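Local coordinates for protein esterase (Staphylococcus aureus subsp. aureus USA300_TCH1516, PDB 3D7R) that is a putative esterase of the alpha/beta-hydrolase fold, thought to act on ester bonds, at residues V166-L179 with L192-D204. Numbering follows the deposited sequence.
Sequences VVVMGDGSGGALAL and LPNKLYLISPILD
A right-handed beta-alpha-beta unit of the alpha/beta-hydrolase fold sets strand 166-171 beside strand 195-199, their axes 11° apart, with the turn between strand 166-171 and helix 173-187 in the nucleophile-elbow position of this fold. Parallel pairing is evident from Val168, whose N donates to Lys195 O (3.1 Å) and whose O accepts from Tyr197 N (2.8 Å). Gly170 repeats the pattern between Tyr197 O and Ile199 N. On the face covered by helix 305-318, selenomethionine Met169 runs extended until chi3 (-54°) bends its CE back to 3.7 Å from Tyr197 CG. Val167 CG1 comes obliquely to Tyr197 CD2 (3.6 Å), and Tyr197 OH is hydrogen-bonded to Ser317 OG. The other face packs on helix 173-187: Leu179 CD1 meets Leu196 CD2 at 3.7 Å, the two side chains crossing at about a right angle, while Leu198 CD2 lies 3.4 Å from Gly175 O. At the elbow, Gly172 has a positive phi (63°) and probably occupies the place where related hydrolases carry their nucleophile. Gly172 N donates to Ile199 O (2.8 Å); Gly172 O, besides accepting from Ala176 N, receives Ile202 N from above the carbonyl plane at 3.2 Å.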
loop_
_atom_site.group_PDB
_atom_site.type_symbol
_atom_site.label_atom_id
_atom_site.label_comp_id
_atom_site.label_asym_id
_atom_site.label_seq_id
_atom_site.Cartn_x
_atom_site.Cartn_y
_atom_site.Cartn_z
ATOM N N VAL A 166 -1.027 7.339 -15.577
ATOM C CA VAL A 166 -0.501 6.965 -14.275
ATOM C C VAL A 166 -1.610 6.296 -13.469
ATOM O O VAL A 166 -2.749 6.796 -13.409
ATOM C CB VAL A 166 0.063 8.192 -13.507
ATOM C CG1 VAL A 166 0.588 7.776 -12.127
ATOM C CG2 VAL A 166 1.190 8.856 -14.320
ATOM N N VAL A 167 -1.275 5.163 -12.870
ATOM C CA VAL A 167 -2.175 4.464 -11.963
ATOM C C VAL A 167 -1.471 4.489 -10.608
ATOM O O VAL A 167 -0.239 4.391 -10.547
ATOM C CB VAL A 167 -2.430 3.015 -12.463
ATOM C CG1 VAL A 167 -3.036 2.119 -11.380
ATOM C CG2 VAL A 167 -3.313 3.005 -13.771
ATOM N N VAL A 168 -2.236 4.641 -9.527
ATOM C CA VAL A 168 -1.659 4.595 -8.174
ATOM C C VAL A 168 -2.087 3.271 -7.527
ATOM O O VAL A 168 -3.227 2.852 -7.686
ATOM C CB VAL A 168 -2.059 5.827 -7.300
ATOM C CG1 VAL A 168 -1.495 5.702 -5.867
ATOM C CG2 VAL A 168 -1.558 7.148 -7.949
HETATM N N MSE A 169 -1.154 2.601 -6.851
HETATM C CA MSE A 169 -1.411 1.312 -6.227
HETATM C C MSE A 169 -0.643 1.236 -4.906
HETATM O O MSE A 169 0.426 1.817 -4.779
HETATM C CB MSE A 169 -0.910 0.207 -7.159
HETATM C CG MSE A 169 -1.171 -1.205 -6.678
HETATM SE SE MSE A 169 -0.635 -2.523 -8.036
HETATM C CE MSE A 169 -1.658 -1.859 -9.553
ATOM N N GLY A 170 -1.188 0.527 -3.926
ATOM C CA GLY A 170 -0.478 0.320 -2.660
ATOM C C GLY A 170 -1.094 -0.823 -1.882
ATOM O O GLY A 170 -2.265 -1.151 -2.097
ATOM N N ASP A 171 -0.327 -1.385 -0.952
ATOM C CA ASP A 171 -0.789 -2.525 -0.169
ATOM C C ASP A 171 -0.623 -2.220 1.309
ATOM O O ASP A 171 0.326 -1.533 1.687
ATOM C CB ASP A 171 -0.014 -3.811 -0.537
ATOM C CG ASP A 171 1.451 -3.785 -0.056
ATOM O OD1 ASP A 171 2.265 -3.064 -0.659
ATOM O OD2 ASP A 171 1.787 -4.504 0.921
ATOM N N GLY A 172 -1.532 -2.735 2.139
ATOM C CA GLY A 172 -1.443 -2.534 3.590
ATOM C C GLY A 172 -1.573 -1.067 3.977
ATOM O O GLY A 172 -2.444 -0.335 3.469
ATOM N N SER A 173 -0.691 -0.621 4.855
ATOM C CA SER A 173 -0.590 0.794 5.167
ATOM C C SER A 173 -0.319 1.598 3.898
ATOM O O SER A 173 -0.696 2.756 3.813
ATOM C CB SER A 173 0.527 1.027 6.180
ATOM O OG SER A 173 1.790 0.708 5.616
ATOM N N GLY A 174 0.314 0.971 2.910
ATOM C CA GLY A 174 0.576 1.595 1.603
ATOM C C GLY A 174 -0.705 1.842 0.809
ATOM O O GLY A 174 -0.805 2.815 0.031
ATOM N N GLY A 175 -1.693 0.973 1.013
ATOM C CA GLY A 175 -3.014 1.166 0.417
ATOM C C GLY A 175 -3.696 2.358 1.058
ATOM O O GLY A 175 -4.362 3.133 0.374
ATOM N N ALA A 176 -3.558 2.500 2.383
ATOM C CA ALA A 176 -4.028 3.710 3.077
ATOM C C ALA A 176 -3.334 4.963 2.545
ATOM O O ALA A 176 -3.995 5.963 2.229
ATOM C CB ALA A 176 -3.833 3.586 4.611
ATOM N N LEU A 177 -2.012 4.911 2.405
ATOM C CA LEU A 177 -1.255 6.049 1.854
ATOM C C LEU A 177 -1.721 6.383 0.430
ATOM O O LEU A 177 -1.923 7.542 0.091
ATOM C CB LEU A 177 0.261 5.767 1.820
ATOM C CG LEU A 177 1.109 5.697 3.085
ATOM C CD1 LEU A 177 2.608 5.752 2.727
ATOM C CD2 LEU A 177 0.775 6.856 4.045
ATOM N N ALA A 178 -1.910 5.357 -0.388
ATOM C CA ALA A 178 -2.346 5.545 -1.770
ATOM C C ALA A 178 -3.713 6.221 -1.836
ATOM O O ALA A 178 -3.866 7.206 -2.559
ATOM C CB ALA A 178 -2.354 4.209 -2.518
ATOM N N LEU A 179 -4.702 5.714 -1.088
ATOM C CA LEU A 179 -6.029 6.362 -1.081
ATOM C C LEU A 179 -5.958 7.795 -0.521
ATOM O O LEU A 179 -6.497 8.731 -1.124
ATOM C CB LEU A 179 -7.077 5.525 -0.313
ATOM C CG LEU A 179 -8.456 6.184 -0.112
ATOM C CD1 LEU A 179 -9.144 6.541 -1.429
ATOM C CD2 LEU A 179 -9.389 5.323 0.724
ATOM N N LEU A 192 -5.702 13.783 -11.535
ATOM C CA LEU A 192 -5.863 12.509 -10.833
ATOM C C LEU A 192 -5.333 11.333 -11.673
ATOM O O LEU A 192 -5.364 11.398 -12.898
ATOM C CB LEU A 192 -7.343 12.278 -10.545
ATOM C CG LEU A 192 -8.083 13.291 -9.665
ATOM C CD1 LEU A 192 -9.585 12.973 -9.634
ATOM C CD2 LEU A 192 -7.494 13.297 -8.252
ATOM N N PRO A 193 -4.886 10.242 -11.018
ATOM C CA PRO A 193 -4.455 9.054 -11.782
ATOM C C PRO A 193 -5.668 8.424 -12.466
ATOM O O PRO A 193 -6.803 8.652 -12.044
ATOM C CB PRO A 193 -3.897 8.119 -10.708
ATOM C CG PRO A 193 -4.666 8.520 -9.426
ATOM C CD PRO A 193 -4.796 10.032 -9.557
ATOM N N ASN A 194 -5.430 7.659 -13.520
ATOM C CA ASN A 194 -6.499 6.996 -14.269
ATOM C C ASN A 194 -7.272 6.006 -13.391
ATOM O O ASN A 194 -8.487 5.818 -13.548
ATOM C CB ASN A 194 -5.856 6.249 -15.444
ATOM C CG ASN A 194 -6.875 5.603 -16.358
ATOM O OD1 ASN A 194 -6.907 4.376 -16.501
ATOM N ND2 ASN A 194 -7.719 6.426 -16.982
ATOM N N LYS A 195 -6.553 5.346 -12.483
ATOM C CA LYS A 195 -7.172 4.344 -11.610
ATOM C C LYS A 195 -6.438 4.296 -10.287
ATOM O O LYS A 195 -5.276 4.699 -10.211
ATOM C CB LYS A 195 -7.144 2.941 -12.258
ATOM C CG LYS A 195 -7.998 2.781 -13.530
ATOM C CD LYS A 195 -7.828 1.357 -14.147
ATOM C CE LYS A 195 -8.741 1.190 -15.383
ATOM N NZ LYS A 195 -8.081 1.792 -16.591
ATOM N N LEU A 196 -7.113 3.782 -9.253
ATOM C CA LEU A 196 -6.506 3.588 -7.920
ATOM C C LEU A 196 -6.684 2.140 -7.451
ATOM O O LEU A 196 -7.817 1.634 -7.415
ATOM C CB LEU A 196 -7.127 4.544 -6.882
ATOM C CG LEU A 196 -6.706 4.358 -5.403
ATOM C CD1 LEU A 196 -5.176 4.527 -5.254
ATOM C CD2 LEU A 196 -7.471 5.358 -4.518
ATOM N N TYR A 197 -5.571 1.477 -7.116
ATOM C CA TYR A 197 -5.603 0.058 -6.698
ATOM C C TYR A 197 -5.237 -0.040 -5.229
ATOM O O TYR A 197 -4.236 0.540 -4.802
ATOM C CB TYR A 197 -4.651 -0.801 -7.556
ATOM C CG TYR A 197 -5.250 -1.185 -8.883
ATOM C CD1 TYR A 197 -5.801 -2.457 -9.091
ATOM C CD2 TYR A 197 -5.286 -0.260 -9.936
ATOM C CE1 TYR A 197 -6.391 -2.791 -10.329
ATOM C CE2 TYR A 197 -5.857 -0.586 -11.175
ATOM C CZ TYR A 197 -6.403 -1.851 -11.356
ATOM O OH TYR A 197 -6.980 -2.145 -12.564
ATOM N N LEU A 198 -6.058 -0.757 -4.459
ATOM C CA LEU A 198 -5.830 -0.912 -3.023
ATOM C C LEU A 198 -5.740 -2.385 -2.687
ATOM O O LEU A 198 -6.685 -3.140 -2.950
ATOM C CB LEU A 198 -6.975 -0.268 -2.229
ATOM C CG LEU A 198 -7.314 1.211 -2.494
ATOM C CD1 LEU A 198 -8.439 1.687 -1.546
ATOM C CD2 LEU A 198 -6.082 2.104 -2.332
ATOM N N ILE A 199 -4.611 -2.811 -2.127
ATOM C CA ILE A 199 -4.439 -4.212 -1.721
ATOM C C ILE A 199 -4.407 -4.306 -0.186
ATOM O O ILE A 199 -3.487 -3.797 0.466
ATOM C CB ILE A 199 -3.152 -4.863 -2.336
ATOM C CG1 ILE A 199 -3.165 -4.786 -3.870
ATOM C CG2 ILE A 199 -2.972 -6.322 -1.837
ATOM C CD1 ILE A 199 -1.775 -4.925 -4.530
ATOM N N SER A 200 -5.416 -4.950 0.396
ATOM C CA SER A 200 -5.520 -5.039 1.854
ATOM C C SER A 200 -5.246 -3.690 2.547
ATOM O O SER A 200 -4.410 -3.634 3.474
ATOM C CB SER A 200 -4.547 -6.101 2.401
ATOM O OG SER A 200 -4.952 -7.394 2.022
ATOM N N PRO A 201 -5.947 -2.613 2.122
ATOM C CA PRO A 201 -5.633 -1.298 2.686
ATOM C C PRO A 201 -6.030 -1.261 4.156
ATOM O O PRO A 201 -7.051 -1.853 4.524
ATOM C CB PRO A 201 -6.537 -0.331 1.884
ATOM C CG PRO A 201 -7.673 -1.161 1.376
ATOM C CD PRO A 201 -7.069 -2.557 1.153
ATOM N N ILE A 202 -5.232 -0.594 4.980
ATOM C CA ILE A 202 -5.604 -0.370 6.376
ATOM C C ILE A 202 -6.349 0.973 6.409
ATOM O O ILE A 202 -5.761 2.029 6.666
ATOM C CB ILE A 202 -4.355 -0.386 7.317
ATOM C CG1 ILE A 202 -3.632 -1.735 7.251
ATOM C CG2 ILE A 202 -4.758 -0.087 8.769
ATOM C CD1 ILE A 202 -2.216 -1.677 7.893
ATOM N N LEU A 203 -7.643 0.922 6.095
ATOM C CA LEU A 203 -8.447 2.124 5.895
ATOM C C LEU A 203 -8.704 2.972 7.142
ATOM O O LEU A 203 -8.906 4.188 7.045
ATOM C CB LEU A 203 -9.763 1.752 5.203
ATOM C CG LEU A 203 -9.509 1.172 3.795
ATOM C CD1 LEU A 203 -10.722 0.439 3.250
ATOM C CD2 LEU A 203 -9.048 2.257 2.822
ATOM N N ASP A 204 -8.700 2.326 8.309
ATOM C CA ASP A 204 -8.923 3.005 9.576
ATOM C C ASP A 204 -7.781 2.566 10.486
ATOM O O ASP A 204 -7.723 1.397 10.862
ATOM C CB ASP A 204 -10.300 2.590 10.130
ATOM C CG ASP A 204 -10.611 3.172 11.515
ATOM O OD1 ASP A 204 -9.769 3.875 12.113
ATOM O OD2 ASP A 204 -11.724 2.892 12.013
#